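Local structure of alkaline phosphatase D (2YEQ) at residues S20-L25 with P247-S252; I433-D438 with T471-V476; R440-C445 with D455-P460. The protein hydrolyses phosphate esters, acting as a secreted bacterial phosphodiesterase and alkaline phosphatase with iron and calcium in its active site. All coordinates share one frame; numbering follows the deposited sequence.

Interaction 1 of 3, residues S20-L25 with P247-S252; sequences SDSVVL and PLRISS
Near one edge of the large mixed sheet of alkaline phosphatase D, residues 20-25, which lead into strand 23-28, meet the loop after helix 228-245, and there Ser-22 and Val-24 touch Arg-249. The polar half of the contact is a single reach. Arg-249 runs extended from CG to NE and brings its NH2 within 2.9 Å of Ser-22 OG, in a bond tilted 23° from the guanidinium plane. NH1 of the same arginine adds a weak bond to Ser-22 OG at 3.3 Å, so one hydroxyl oxygen receives both terminal nitrogens. Chi1 of 62° sets Ser-22 OG between the backbone N and the carbonyl carbon, on the side of the loop.

Val-24 supplies the apolar half, its two methyls dividing the loop between them. CG2 presses on the arginine stem, 3.4 Å from Arg-249 CG, and also lies over one face of the guanidinium, toward its rim. CG1, anti to the backbone N, packs 3.7 Å from Pro-247 C and equally near the carbonyl oxygen of Leu-248, with Pro-247 CB a little farther off.

Arg-249 has further partners: NH2 bonds to Asp-17 O and NH1 forms a salt bridge with Glu-78. Glu-78 lies on strand 74-79, which flanks strand 23-28 at the edge of the large mixed sheet, while strand 13-16 borders it on the other side.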
ATOM      1  N   SER A  20      -2.043  10.148  18.920  1.00 25.38           N
ATOM      2  CA  SER A  20      -3.163  10.475  19.812  1.00 27.93           C
ATOM      3  C   SER A  20      -3.369  11.974  19.993  1.00 29.44           C
ATOM      4  O   SER A  20      -4.444  12.392  20.392  1.00 29.56           O
ATOM      5  CB  SER A  20      -3.024   9.765  21.168  1.00 25.70           C
ATOM      6  OG  SER A  20      -1.925  10.235  21.888  1.00 28.24           O
ATOM      7  N   ASP A  21      -2.367  12.785  19.678  1.00 28.01           N
ATOM      8  CA  ASP A  21      -2.457  14.232  19.893  1.00 29.35           C
ATOM      9  C   ASP A  21      -2.118  15.086  18.662  1.00 28.59           C
ATOM     10  O   ASP A  21      -1.968  16.303  18.780  1.00 31.10           O
ATOM     11  CB  ASP A  21      -1.504  14.621  21.026  1.00 33.48           C
ATOM     12  CG  ASP A  21      -0.037  14.474  20.630  1.00 39.92           C
ATOM     13  OD1 ASP A  21       0.299  13.527  19.878  1.00 42.70           O
ATOM     14  OD2 ASP A  21       0.784  15.317  21.049  1.00 46.74           O
ATOM     15  N   SER A  22      -1.961  14.457  17.503  1.00 27.21           N
ATOM     16  CA  SER A  22      -1.537  15.168  16.293  1.00 25.18           C
ATOM     17  C   SER A  22      -1.795  14.322  15.084  1.00 24.82           C
ATOM     18  O   SER A  22      -2.032  13.110  15.198  1.00 24.21           O
ATOM     19  CB  SER A  22      -0.047  15.511  16.345  1.00 26.90           C
ATOM     20  OG  SER A  22       0.751  14.349  16.409  1.00 28.33           O
ATOM     21  N   VAL A  23      -1.735  14.965  13.920  1.00 24.13           N
ATOM     22  CA  VAL A  23      -1.896  14.299  12.647  1.00 22.99           C
ATOM     23  C   VAL A  23      -1.139  15.127  11.606  1.00 23.70           C
ATOM     24  O   VAL A  23      -0.940  16.328  11.796  1.00 24.57           O
ATOM     25  CB  VAL A  23      -3.386  14.197  12.272  1.00 25.80           C
ATOM     26  CG1 VAL A  23      -3.995  15.600  12.058  1.00 24.13           C
ATOM     27  CG2 VAL A  23      -3.567  13.332  11.020  1.00 24.99           C
ATOM     28  N   VAL A  24      -0.692  14.494  10.532  1.00 22.82           N
ATOM     29  CA  VAL A  24      -0.074  15.225   9.425  1.00 20.66           C
ATOM     30  C   VAL A  24      -1.174  15.684   8.471  1.00 20.23           C
ATOM     31  O   VAL A  24      -2.073  14.902   8.113  1.00 22.28           O
ATOM     32  CB  VAL A  24       0.951  14.373   8.652  1.00 20.14           C
ATOM     33  CG1 VAL A  24       1.484  15.153   7.449  1.00 18.11           C
ATOM     34  CG2 VAL A  24       2.114  13.945   9.562  1.00 19.78           C
ATOM     35  N   LEU A  25      -1.095  16.944   8.064  1.00 19.64           N
ATOM     36  CA  LEU A  25      -1.943  17.505   7.018  1.00 19.31           C
ATOM     37  C   LEU A  25      -1.081  17.785   5.796  1.00 18.27           C
ATOM     38  O   LEU A  25       0.011  18.322   5.925  1.00 21.00           O
ATOM     39  CB  LEU A  25      -2.590  18.806   7.501  1.00 21.32           C
ATOM     40  CG  LEU A  25      -3.245  18.816   8.889  1.00 22.81           C
ATOM     41  CD1 LEU A  25      -3.812  20.220   9.192  1.00 24.35           C
ATOM     42  CD2 LEU A  25      -4.340  17.751   8.985  1.00 21.67           C
ATOM     43  N   PRO A 247       1.400  12.176   3.081  1.00 20.78           N
ATOM     44  CA  PRO A 247       1.238  12.804   4.397  1.00 19.71           C
ATOM     45  C   PRO A 247       2.076  12.106   5.470  1.00 23.22           C
ATOM     46  O   PRO A 247       1.547  11.414   6.342  1.00 26.08           O
ATOM     47  CB  PRO A 247      -0.254  12.643   4.674  1.00 21.02           C
ATOM     48  CG  PRO A 247      -0.589  11.360   4.032  1.00 22.81           C
ATOM     49  CD  PRO A 247       0.247  11.323   2.754  1.00 20.38           C
ATOM     50  N   LEU A 248       3.382  12.327   5.394  1.00 23.53           N
ATOM     51  CA  LEU A 248       4.376  11.745   6.294  1.00 20.68           C
ATOM     52  C   LEU A 248       4.926  12.777   7.259  1.00 20.97           C
ATOM     53  O   LEU A 248       4.930  13.967   6.979  1.00 20.03           O
ATOM     54  CB  LEU A 248       5.518  11.175   5.446  1.00 19.60           C
ATOM     55  CG  LEU A 248       5.124  10.054   4.472  1.00 18.90           C
ATOM     56  CD1 LEU A 248       6.295   9.637   3.592  1.00 17.84           C
ATOM     57  CD2 LEU A 248       4.582   8.808   5.191  1.00 18.23           C
ATOM     58  N   ARG A 249       5.438  12.318   8.388  1.00 21.65           N
ATOM     59  CA  ARG A 249       6.085  13.201   9.361  1.00 23.49           C
ATOM     60  C   ARG A 249       7.517  13.546   8.950  1.00 23.39           C
ATOM     61  O   ARG A 249       8.054  12.937   8.048  1.00 23.93           O
ATOM     62  CB  ARG A 249       6.053  12.556  10.744  1.00 25.97           C
ATOM     63  CG  ARG A 249       4.645  12.508  11.277  1.00 26.44           C
ATOM     64  CD  ARG A 249       4.545  11.935  12.645  1.00 29.72           C
ATOM     65  NE  ARG A 249       3.138  11.876  13.061  1.00 28.15           N
ATOM     66  CZ  ARG A 249       2.493  12.818  13.746  1.00 29.13           C
ATOM     67  NH1 ARG A 249       3.088  13.935  14.119  1.00 32.44           N
ATOM     68  NH2 ARG A 249       1.223  12.640  14.067  1.00 29.80           N
ATOM     69  N   ILE A 250       8.106  14.539   9.606  1.00 21.81           N
ATOM     70  CA  ILE A 250       9.405  15.092   9.188  1.00 24.40           C
ATOM     71  C   ILE A 250      10.579  14.069   9.320  1.00 24.80           C
ATOM     72  O   ILE A 250      11.562  14.122   8.572  1.00 25.45           O
ATOM     73  CB  ILE A 250       9.702  16.429   9.943  1.00 25.92           C
ATOM     74  CG1 ILE A 250      10.819  17.221   9.228  1.00 27.63           C
ATOM     75  CG2 ILE A 250      10.015  16.170  11.415  1.00 25.77           C
ATOM     76  CD1 ILE A 250      10.462  17.622   7.789  1.00 27.93           C
ATOM     77  N   SER A 251      10.433  13.096  10.212  1.00 22.98           N
ATOM     78  CA  SER A 251      11.435  12.049  10.348  1.00 27.50           C
ATOM     79  C   SER A 251      11.495  11.142   9.114  1.00 26.07           C
ATOM     80  O   SER A 251      12.454  10.405   8.952  1.00 23.65           O
ATOM     81  CB  SER A 251      11.166  11.229  11.608  1.00 31.80           C
ATOM     82  OG  SER A 251       9.846  10.702  11.538  1.00 45.43           O
ATOM     83  N   SER A 252      10.484  11.220   8.246  1.00 21.98           N
ATOM     84  CA  SER A 252      10.510  10.555   6.956  1.00 21.53           C
ATOM     85  C   SER A 252      11.090  11.422   5.819  1.00 19.07           C
ATOM     86  O   SER A 252      11.091  10.978   4.690  1.00 21.07           O
ATOM     87  CB  SER A 252       9.097  10.043   6.557  1.00 23.09           C
ATOM     88  OG  SER A 252       8.663   8.954   7.360  1.00 22.42           O
TER

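Interaction 2 of 3, residues I433-D438 with T471-V476; sequences IQFFND and TRASFV
Two rings that meet neither as a stack nor edge-to-face, Phe-435 and Phe-475 with planes at 56° and centroids 5.2 Å apart, form the middle of this contact. It is a sheet-to-sheet packing within the calcineurin-like phosphatase fold: strand 433-437 borders one mixed sheet, strand 470-477 runs in the other, and their nearly antiparallel axes stay 9.0 Å apart, joined here through side chains. Phe-435 carries the interface, and a classic beta bulge, in which Gln-434 and Phe-435 both face Ala-386, lies at its position. Chi1 of -179° puts Phe-435 CG anti to the backbone N, the ring continuing toward the other strand. Phe-475 CE1 lies over one face of that ring toward the rim, 3.5 Å from Phe-435 CG. Phe-435 CE1 rests against Ala-473 CB at 3.6 Å. An alanine in place of Phe-435 would probably open a gap between the sheets, taking the ring face from under Phe-475 CE1 and leaving the Ala-473 methyl and the Tyr-456 ring without their aromatic neighbour. The bent chain of Arg-472 passes Asn-437 and takes its guanidinium to a salt bridge with Asp-418. Arg-472 CG lies at the Phe-435 ring edge, in plane, 3.9 Å from Phe-435 CZ.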
ATOM      1  N   ILE A 433      -4.333 -22.047   2.449  1.00 21.00           N
ATOM      2  CA  ILE A 433      -4.955 -20.966   1.726  1.00 21.97           C
ATOM      3  C   ILE A 433      -6.477 -21.201   1.649  1.00 23.72           C
ATOM      4  O   ILE A 433      -6.946 -22.194   1.090  1.00 21.84           O
ATOM      5  CB  ILE A 433      -4.364 -20.780   0.291  1.00 21.51           C
ATOM      6  CG1 ILE A 433      -2.849 -20.498   0.334  1.00 22.50           C
ATOM      7  CG2 ILE A 433      -5.060 -19.613  -0.415  1.00 22.26           C
ATOM      8  CD1 ILE A 433      -2.195 -20.127  -1.024  1.00 21.22           C
ATOM      9  N   GLN A 434      -7.229 -20.232   2.148  1.00 23.79           N
ATOM     10  CA  GLN A 434      -8.672 -20.375   2.333  1.00 23.86           C
ATOM     11  C   GLN A 434      -9.501 -19.635   1.294  1.00 27.69           C
ATOM     12  O   GLN A 434     -10.720 -19.817   1.247  1.00 27.17           O
ATOM     13  CB  GLN A 434      -9.046 -19.837   3.715  1.00 23.18           C
ATOM     14  CG  GLN A 434      -8.327 -20.514   4.862  1.00 25.45           C
ATOM     15  CD  GLN A 434      -8.590 -22.008   4.856  1.00 29.46           C
ATOM     16  OE1 GLN A 434      -9.748 -22.425   4.838  1.00 28.03           O
ATOM     17  NE2 GLN A 434      -7.524 -22.814   4.802  1.00 26.83           N
ATOM     18  N   PHE A 435      -8.868 -18.799   0.464  1.00 22.01           N
ATOM     19  CA  PHE A 435      -9.622 -17.907  -0.416  1.00 20.85           C
ATOM     20  C   PHE A 435      -8.796 -17.426  -1.608  1.00 19.38           C
ATOM     21  O   PHE A 435      -7.631 -17.139  -1.440  1.00 19.75           O
ATOM     22  CB  PHE A 435     -10.075 -16.699   0.400  1.00 19.83           C
ATOM     23  CG  PHE A 435     -10.898 -15.685  -0.383  1.00 20.06           C
ATOM     24  CD1 PHE A 435     -12.098 -16.039  -0.968  1.00 18.87           C
ATOM     25  CD2 PHE A 435     -10.480 -14.368  -0.480  1.00 20.49           C
ATOM     26  CE1 PHE A 435     -12.860 -15.110  -1.650  1.00 20.45           C
ATOM     27  CE2 PHE A 435     -11.244 -13.414  -1.182  1.00 19.79           C
ATOM     28  CZ  PHE A 435     -12.413 -13.778  -1.762  1.00 20.25           C
ATOM     29  N   PHE A 436      -9.409 -17.388  -2.789  1.00 18.80           N
ATOM     30  CA  PHE A 436      -8.878 -16.681  -3.939  1.00 20.13           C
ATOM     31  C   PHE A 436     -10.018 -15.946  -4.633  1.00 19.28           C
ATOM     32  O   PHE A 436     -11.104 -16.502  -4.783  1.00 19.76           O
ATOM     33  CB  PHE A 436      -8.223 -17.614  -4.979  1.00 20.53           C
ATOM     34  CG  PHE A 436      -7.763 -16.887  -6.214  1.00 19.96           C
ATOM     35  CD1 PHE A 436      -6.572 -16.181  -6.190  1.00 20.91           C
ATOM     36  CD2 PHE A 436      -8.546 -16.848  -7.356  1.00 21.76           C
ATOM     37  CE1 PHE A 436      -6.136 -15.453  -7.282  1.00 19.69           C
ATOM     38  CE2 PHE A 436      -8.136 -16.122  -8.473  1.00 21.34           C
ATOM     39  CZ  PHE A 436      -6.910 -15.423  -8.441  1.00 21.89           C
ATOM     40  N   ASN A 437      -9.746 -14.718  -5.083  1.00 18.72           N
ATOM     41  CA  ASN A 437     -10.610 -13.965  -5.979  1.00 19.30           C
ATOM     42  C   ASN A 437      -9.790 -13.014  -6.865  1.00 19.31           C
ATOM     43  O   ASN A 437      -8.758 -12.518  -6.430  1.00 19.91           O
ATOM     44  CB  ASN A 437     -11.615 -13.161  -5.155  1.00 20.19           C
ATOM     45  CG  ASN A 437     -12.676 -12.531  -6.003  1.00 22.83           C
ATOM     46  OD1 ASN A 437     -13.547 -13.219  -6.587  1.00 26.04           O
ATOM     47  ND2 ASN A 437     -12.621 -11.234  -6.103  1.00 18.82           N
ATOM     48  N   ASP A 438     -10.240 -12.746  -8.088  1.00 20.35           N
ATOM     49  CA  ASP A 438      -9.438 -11.905  -9.020  1.00 20.51           C
ATOM     50  C   ASP A 438     -10.202 -10.711  -9.608  1.00 19.63           C
ATOM     51  O   ASP A 438     -10.006 -10.365 -10.755  1.00 17.91           O
ATOM     52  CB  ASP A 438      -8.868 -12.771 -10.146  1.00 21.88           C
ATOM     53  CG  ASP A 438      -7.779 -12.076 -10.939  1.00 22.48           C
ATOM     54  OD1 ASP A 438      -7.110 -11.172 -10.388  1.00 23.09           O
ATOM     55  OD2 ASP A 438      -7.636 -12.438 -12.127  1.00 26.29           O
ATOM     56  N   THR A 471     -19.322  -7.079  -1.183  1.00 24.18           N
ATOM     57  CA  THR A 471     -18.460  -7.920  -0.380  1.00 23.21           C
ATOM     58  C   THR A 471     -18.490  -9.326  -1.005  1.00 25.84           C
ATOM     59  O   THR A 471     -19.514 -10.019  -0.963  1.00 25.60           O
ATOM     60  CB  THR A 471     -18.887  -7.885   1.071  1.00 22.23           C
ATOM     61  OG1 THR A 471     -18.798  -6.526   1.546  1.00 23.66           O
ATOM     62  CG2 THR A 471     -18.014  -8.789   1.951  1.00 20.27           C
ATOM     63  N   ARG A 472     -17.394  -9.708  -1.660  1.00 20.86           N
ATOM     64  CA  ARG A 472     -17.271 -11.035  -2.267  1.00 20.78           C
ATOM     65  C   ARG A 472     -17.269 -12.110  -1.193  1.00 19.58           C
ATOM     66  O   ARG A 472     -17.816 -13.204  -1.361  1.00 22.25           O
ATOM     67  CB  ARG A 472     -15.963 -11.168  -3.094  1.00 21.14           C
ATOM     68  CG  ARG A 472     -15.684 -12.589  -3.615  1.00 21.29           C
ATOM     69  CD  ARG A 472     -16.713 -12.960  -4.607  1.00 20.01           C
ATOM     70  NE  ARG A 472     -16.621 -14.302  -5.156  1.00 22.06           N
ATOM     71  CZ  ARG A 472     -16.992 -15.420  -4.534  1.00 23.39           C
ATOM     72  NH1 ARG A 472     -17.426 -15.408  -3.276  1.00 27.75           N
ATOM     73  NH2 ARG A 472     -16.909 -16.570  -5.175  1.00 23.64           N
ATOM     74  N   ALA A 473     -16.614 -11.804  -0.096  1.00 20.18           N
ATOM     75  CA  ALA A 473     -16.459 -12.758   0.941  1.00 20.43           C
ATOM     76  C   ALA A 473     -15.970 -12.059   2.158  1.00 22.03           C
ATOM     77  O   ALA A 473     -15.314 -10.996   2.082  1.00 22.05           O
ATOM     78  CB  ALA A 473     -15.482 -13.871   0.515  1.00 21.91           C
ATOM     79  N   SER A 474     -16.295 -12.667   3.289  1.00 20.20           N
ATOM     80  CA  SER A 474     -15.927 -12.154   4.580  1.00 19.94           C
ATOM     81  C   SER A 474     -15.397 -13.306   5.432  1.00 21.57           C
ATOM     82  O   SER A 474     -15.988 -14.413   5.439  1.00 21.40           O
ATOM     83  CB  SER A 474     -17.140 -11.489   5.236  1.00 24.55           C
ATOM     84  OG  SER A 474     -16.824 -11.060   6.565  1.00 28.98           O
ATOM     85  N   PHE A 475     -14.294 -13.050   6.139  1.00 20.78           N
ATOM     86  CA  PHE A 475     -13.638 -14.054   6.988  1.00 20.39           C
ATOM     87  C   PHE A 475     -13.448 -13.480   8.344  1.00 20.25           C
ATOM     88  O   PHE A 475     -13.186 -12.281   8.492  1.00 22.07           O
ATOM     89  CB  PHE A 475     -12.285 -14.494   6.386  1.00 21.99           C
ATOM     90  CG  PHE A 475     -12.418 -15.234   5.090  1.00 21.56           C
ATOM     91  CD1 PHE A 475     -12.437 -14.556   3.886  1.00 22.20           C
ATOM     92  CD2 PHE A 475     -12.520 -16.608   5.072  1.00 23.73           C
ATOM     93  CE1 PHE A 475     -12.584 -15.234   2.699  1.00 22.93           C
ATOM     94  CE2 PHE A 475     -12.643 -17.290   3.888  1.00 22.44           C
ATOM     95  CZ  PHE A 475     -12.699 -16.610   2.702  1.00 22.74           C
ATOM     96  N   VAL A 476     -13.612 -14.319   9.363  1.00 20.23           N
ATOM     97  CA  VAL A 476     -13.285 -13.939  10.710  1.00 19.86           C
ATOM     98  C   VAL A 476     -12.205 -14.859  11.300  1.00 19.23           C
ATOM     99  O   VAL A 476     -12.190 -16.045  11.019  1.00 19.11           O
ATOM    100  CB  VAL A 476     -14.550 -13.994  11.592  1.00 22.75           C
ATOM    101  CG1 VAL A 476     -14.178 -13.797  13.034  1.00 24.62           C
ATOM    102  CG2 VAL A 476     -15.522 -12.934  11.164  1.00 21.28           C
TER

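Interaction 3 of 3, residues R440-C445 with D455-P460; sequences RGYVRC and DYRVMP
Tyr-442 and Arg-457 face each other across an antiparallel beta hairpin, strands 440-448 and 451-459, and exchange a reciprocal pair of backbone hydrogen bonds. Arg-444 and Asp-455 do the same, with Asp-455 N to Arg-444 O at 2.8 Å and nearly straight. Between these pairs Val-443 and Tyr-456 form a non-hydrogen-bonded pair. At Gly-441 the backbone angles, and the closeness of Arg-457 O, 3.2 Å from Gly-441 CA, leave no room for a side chain.

Side-chain packing occupies both faces. Val-443 CG2 touches Tyr-456 CD2 on one. On the other, Tyr-442 and Arg-457 lie side by side, and a CH-pi contact puts Arg-457 CB over the tyrosine ring, 4.0 Å from its centroid.

The charged groups share this second face. Arg-444 NH2 makes a salt bridge to Asp-455 OD2 at 2.8 Å, with the oxygen in the guanidinium plane but approached from above the carboxylate plane. Asp-455 OD2 also accepts a bond from water 2, which donates to Arg-444 O as well, and Asp-455 OD1 goes to Ser-474. The bend at chi3 (66°) turns NE of Arg-444 out of line with the extended stem, and the Arg-444 guanidinium lies flat on that of Arg-457, planes 24° apart and centres 4.3 Å apart.

Two like charges so close, Arg-444 NH1 being 3.3 Å from Arg-457 NE, would probably be costly alone. Glu-141 is likely to offset them: it forms salt bridges with both arginines and accepts the Tyr-442 hydroxyl, while Asp-455 offers Arg-444 a second negative partner.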
ATOM      1  N   ARG A 440     -11.037  -6.492  -8.975  1.00 19.73           N
ATOM      2  CA  ARG A 440     -10.414  -5.321  -8.362  1.00 17.12           C
ATOM      3  C   ARG A 440     -11.233  -4.806  -7.185  1.00 17.89           C
ATOM      4  O   ARG A 440     -12.443  -5.066  -7.071  1.00 18.20           O
ATOM      5  CB  ARG A 440     -10.221  -4.221  -9.401  1.00 17.44           C
ATOM      6  CG  ARG A 440      -9.589  -4.666 -10.721  1.00 17.71           C
ATOM      7  CD  ARG A 440      -8.093  -4.937 -10.571  1.00 19.27           C
ATOM      8  NE  ARG A 440      -7.784  -6.178  -9.850  1.00 19.42           N
ATOM      9  CZ  ARG A 440      -8.018  -7.412 -10.275  1.00 20.01           C
ATOM     10  NH1 ARG A 440      -8.600  -7.641 -11.441  1.00 21.64           N
ATOM     11  NH2 ARG A 440      -7.650  -8.442  -9.514  1.00 25.05           N
ATOM     12  N   GLY A 441     -10.575  -4.075  -6.307  1.00 17.68           N
ATOM     13  CA  GLY A 441     -11.207  -3.512  -5.132  1.00 18.55           C
ATOM     14  C   GLY A 441     -10.191  -3.270  -4.031  1.00 19.89           C
ATOM     15  O   GLY A 441      -9.054  -2.833  -4.277  1.00 21.15           O
ATOM     16  N   TYR A 442     -10.602  -3.579  -2.812  1.00 16.97           N
ATOM     17  CA  TYR A 442      -9.820  -3.320  -1.617  1.00 16.98           C
ATOM     18  C   TYR A 442     -10.388  -4.168  -0.491  1.00 15.82           C
ATOM     19  O   TYR A 442     -11.347  -4.897  -0.696  1.00 19.57           O
ATOM     20  CB  TYR A 442      -9.854  -1.834  -1.225  1.00 18.44           C
ATOM     21  CG  TYR A 442     -11.237  -1.269  -0.943  1.00 20.02           C
ATOM     22  CD1 TYR A 442     -11.804  -1.326   0.335  1.00 21.57           C
ATOM     23  CD2 TYR A 442     -11.962  -0.673  -1.948  1.00 20.84           C
ATOM     24  CE1 TYR A 442     -13.075  -0.804   0.582  1.00 21.71           C
ATOM     25  CE2 TYR A 442     -13.210  -0.153  -1.729  1.00 20.93           C
ATOM     26  CZ  TYR A 442     -13.776  -0.232  -0.471  1.00 20.98           C
ATOM     27  OH  TYR A 442     -15.020   0.317  -0.287  1.00 23.77           O
ATOM     28  N   VAL A 443      -9.747  -4.126   0.660  1.00 17.83           N
ATOM     29  CA  VAL A 443     -10.104  -4.969   1.803  1.00 17.48           C
ATOM     30  C   VAL A 443     -10.464  -4.073   2.963  1.00 19.01           C
ATOM     31  O   VAL A 443      -9.798  -3.070   3.237  1.00 19.45           O
ATOM     32  CB  VAL A 443      -8.957  -5.950   2.194  1.00 18.84           C
ATOM     33  CG1 VAL A 443      -9.362  -6.806   3.362  1.00 16.71           C
ATOM     34  CG2 VAL A 443      -8.551  -6.797   0.993  1.00 17.34           C
ATOM     35  N   ARG A 444     -11.598  -4.373   3.604  1.00 18.83           N
ATOM     36  CA  ARG A 444     -12.034  -3.631   4.783  1.00 19.82           C
ATOM     37  C   ARG A 444     -11.942  -4.511   6.029  1.00 21.32           C
ATOM     38  O   ARG A 444     -12.503  -5.606   6.061  1.00 24.64           O
ATOM     39  CB  ARG A 444     -13.496  -3.180   4.592  1.00 21.06           C
ATOM     40  CG  ARG A 444     -14.050  -2.370   5.746  1.00 22.75           C
ATOM     41  CD  ARG A 444     -15.516  -1.972   5.482  1.00 23.37           C
ATOM     42  NE  ARG A 444     -16.380  -3.134   5.453  1.00 23.48           N
ATOM     43  CZ  ARG A 444     -17.568  -3.222   4.846  1.00 26.29           C
ATOM     44  NH1 ARG A 444     -18.100  -2.200   4.187  1.00 25.79           N
ATOM     45  NH2 ARG A 444     -18.245  -4.357   4.911  1.00 28.10           N
ATOM     46  N   CYS A 445     -11.249  -4.036   7.051  1.00 21.16           N
ATOM     47  CA  CYS A 445     -11.053  -4.819   8.256  1.00 21.44           C
ATOM     48  C   CYS A 445     -11.811  -4.191   9.438  1.00 23.41           C
ATOM     49  O   CYS A 445     -11.753  -2.985   9.650  1.00 22.33           O
ATOM     50  CB  CYS A 445      -9.566  -4.963   8.573  1.00 23.14           C
ATOM     51  SG  CYS A 445      -8.717  -6.051   7.348  1.00 26.01           S
ATOM     52  N   ASP A 455     -13.387  -8.111   5.172  1.00 19.99           N
ATOM     53  CA  ASP A 455     -14.296  -8.118   4.038  1.00 19.26           C
ATOM     54  C   ASP A 455     -13.574  -7.754   2.743  1.00 20.45           C
ATOM     55  O   ASP A 455     -12.932  -6.701   2.675  1.00 19.49           O
ATOM     56  CB  ASP A 455     -15.400  -7.068   4.261  1.00 22.32           C
ATOM     57  CG  ASP A 455     -16.243  -7.326   5.536  1.00 26.37           C
ATOM     58  OD1 ASP A 455     -16.450  -8.499   5.903  1.00 26.40           O
ATOM     59  OD2 ASP A 455     -16.696  -6.341   6.167  1.00 30.79           O
ATOM     60  N   TYR A 456     -13.727  -8.580   1.710  1.00 20.16           N
ATOM     61  CA  TYR A 456     -13.138  -8.320   0.413  1.00 21.37           C
ATOM     62  C   TYR A 456     -14.147  -7.588  -0.446  1.00 22.35           C
ATOM     63  O   TYR A 456     -15.160  -8.148  -0.861  1.00 22.03           O
ATOM     64  CB  TYR A 456     -12.676  -9.619  -0.247  1.00 21.06           C
ATOM     65  CG  TYR A 456     -11.471 -10.213   0.470  1.00 21.55           C
ATOM     66  CD1 TYR A 456     -11.622 -10.949   1.664  1.00 22.47           C
ATOM     67  CD2 TYR A 456     -10.182 -10.021  -0.017  1.00 20.93           C
ATOM     68  CE1 TYR A 456     -10.502 -11.478   2.339  1.00 21.29           C
ATOM     69  CE2 TYR A 456      -9.065 -10.551   0.644  1.00 20.86           C
ATOM     70  CZ  TYR A 456      -9.225 -11.267   1.816  1.00 21.69           C
ATOM     71  OH  TYR A 456      -8.103 -11.785   2.454  1.00 21.43           O
ATOM     72  N   ARG A 457     -13.860  -6.317  -0.703  1.00 21.76           N
ATOM     73  CA  ARG A 457     -14.792  -5.423  -1.381  1.00 20.63           C
ATOM     74  C   ARG A 457     -14.384  -5.266  -2.823  1.00 21.77           C
ATOM     75  O   ARG A 457     -13.363  -4.635  -3.100  1.00 23.38           O
ATOM     76  CB  ARG A 457     -14.777  -4.063  -0.683  1.00 22.01           C
ATOM     77  CG  ARG A 457     -14.907  -4.118   0.824  1.00 23.63           C
ATOM     78  CD  ARG A 457     -16.391  -4.233   1.249  1.00 24.99           C
ATOM     79  NE  ARG A 457     -17.089  -2.965   1.091  1.00 27.43           N
ATOM     80  CZ  ARG A 457     -18.343  -2.801   0.656  1.00 28.27           C
ATOM     81  NH1 ARG A 457     -19.110  -3.827   0.320  1.00 27.85           N
ATOM     82  NH2 ARG A 457     -18.842  -1.579   0.573  1.00 26.08           N
ATOM     83  N   VAL A 458     -15.162  -5.826  -3.745  1.00 18.21           N
ATOM     84  CA  VAL A 458     -14.741  -5.917  -5.130  1.00 21.20           C
ATOM     85  C   VAL A 458     -15.793  -5.475  -6.155  1.00 22.60           C
ATOM     86  O   VAL A 458     -16.970  -5.269  -5.821  1.00 23.99           O
ATOM     87  CB  VAL A 458     -14.267  -7.366  -5.432  1.00 23.65           C
ATOM     88  CG1 VAL A 458     -13.243  -7.807  -4.393  1.00 22.56           C
ATOM     89  CG2 VAL A 458     -15.453  -8.333  -5.459  1.00 23.32           C
ATOM     90  N   MET A 459     -15.344  -5.302  -7.393  1.00 21.69           N
ATOM     91  CA  MET A 459     -16.158  -4.828  -8.499  1.00 21.87           C
ATOM     92  C   MET A 459     -15.964  -5.737  -9.690  1.00 22.30           C
ATOM     93  O   MET A 459     -14.884  -6.294  -9.863  1.00 22.75           O
ATOM     94  CB  MET A 459     -15.743  -3.404  -8.907  1.00 22.12           C
ATOM     95  CG  MET A 459     -15.811  -2.381  -7.806  1.00 24.60           C
ATOM     96  SD  MET A 459     -14.970  -0.821  -8.211  1.00 26.46           S
ATOM     97  CE  MET A 459     -13.268  -1.417  -8.433  1.00 25.60           C
ATOM     98  N   PRO A 460     -16.983  -5.867 -10.550  1.00 21.74           N
ATOM     99  CA  PRO A 460     -16.833  -6.690 -11.731  1.00 21.07           C
ATOM    100  C   PRO A 460     -15.863  -6.139 -12.795  1.00 20.56           C
ATOM    101  O   PRO A 460     -15.352  -6.923 -13.593  1.00 20.15           O
ATOM    102  CB  PRO A 460     -18.254  -6.741 -12.306  1.00 21.75           C
ATOM    103  CG  PRO A 460     -18.951  -5.567 -11.713  1.00 21.13           C
ATOM    104  CD  PRO A 460     -18.385  -5.445 -10.362  1.00 21.87           C
TER
HETATM  105  O   HOH W   1     -12.584  -6.052 -11.399  1.00 21.88           O
HETATM  106  O   HOH W   2     -14.989  -5.304   7.825  1.00 36.46           O

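Taken together, the three contacts show how chemistry follows place in a fold. All are largely buried and all reach the large mixed sheet, yet they join different things. Interaction 3 works within it, between neighbouring strands, and so can use backbone bonds as well as charge pairs. Interaction 2 spans two sheets and depends on aromatic and aliphatic side chains. Interaction 1 ties a strand near the far edge to a loop, with one arginine as its polar link. Interactions 2 and 3 have centres about 9 Å apart and touch, Arg-472 CB packing 3.7 Å from Val-458 CG2; interaction 3 nests inside the loop that interaction 2 closes. Interaction 1 lies about 28 Å from interaction 3, centre to centre.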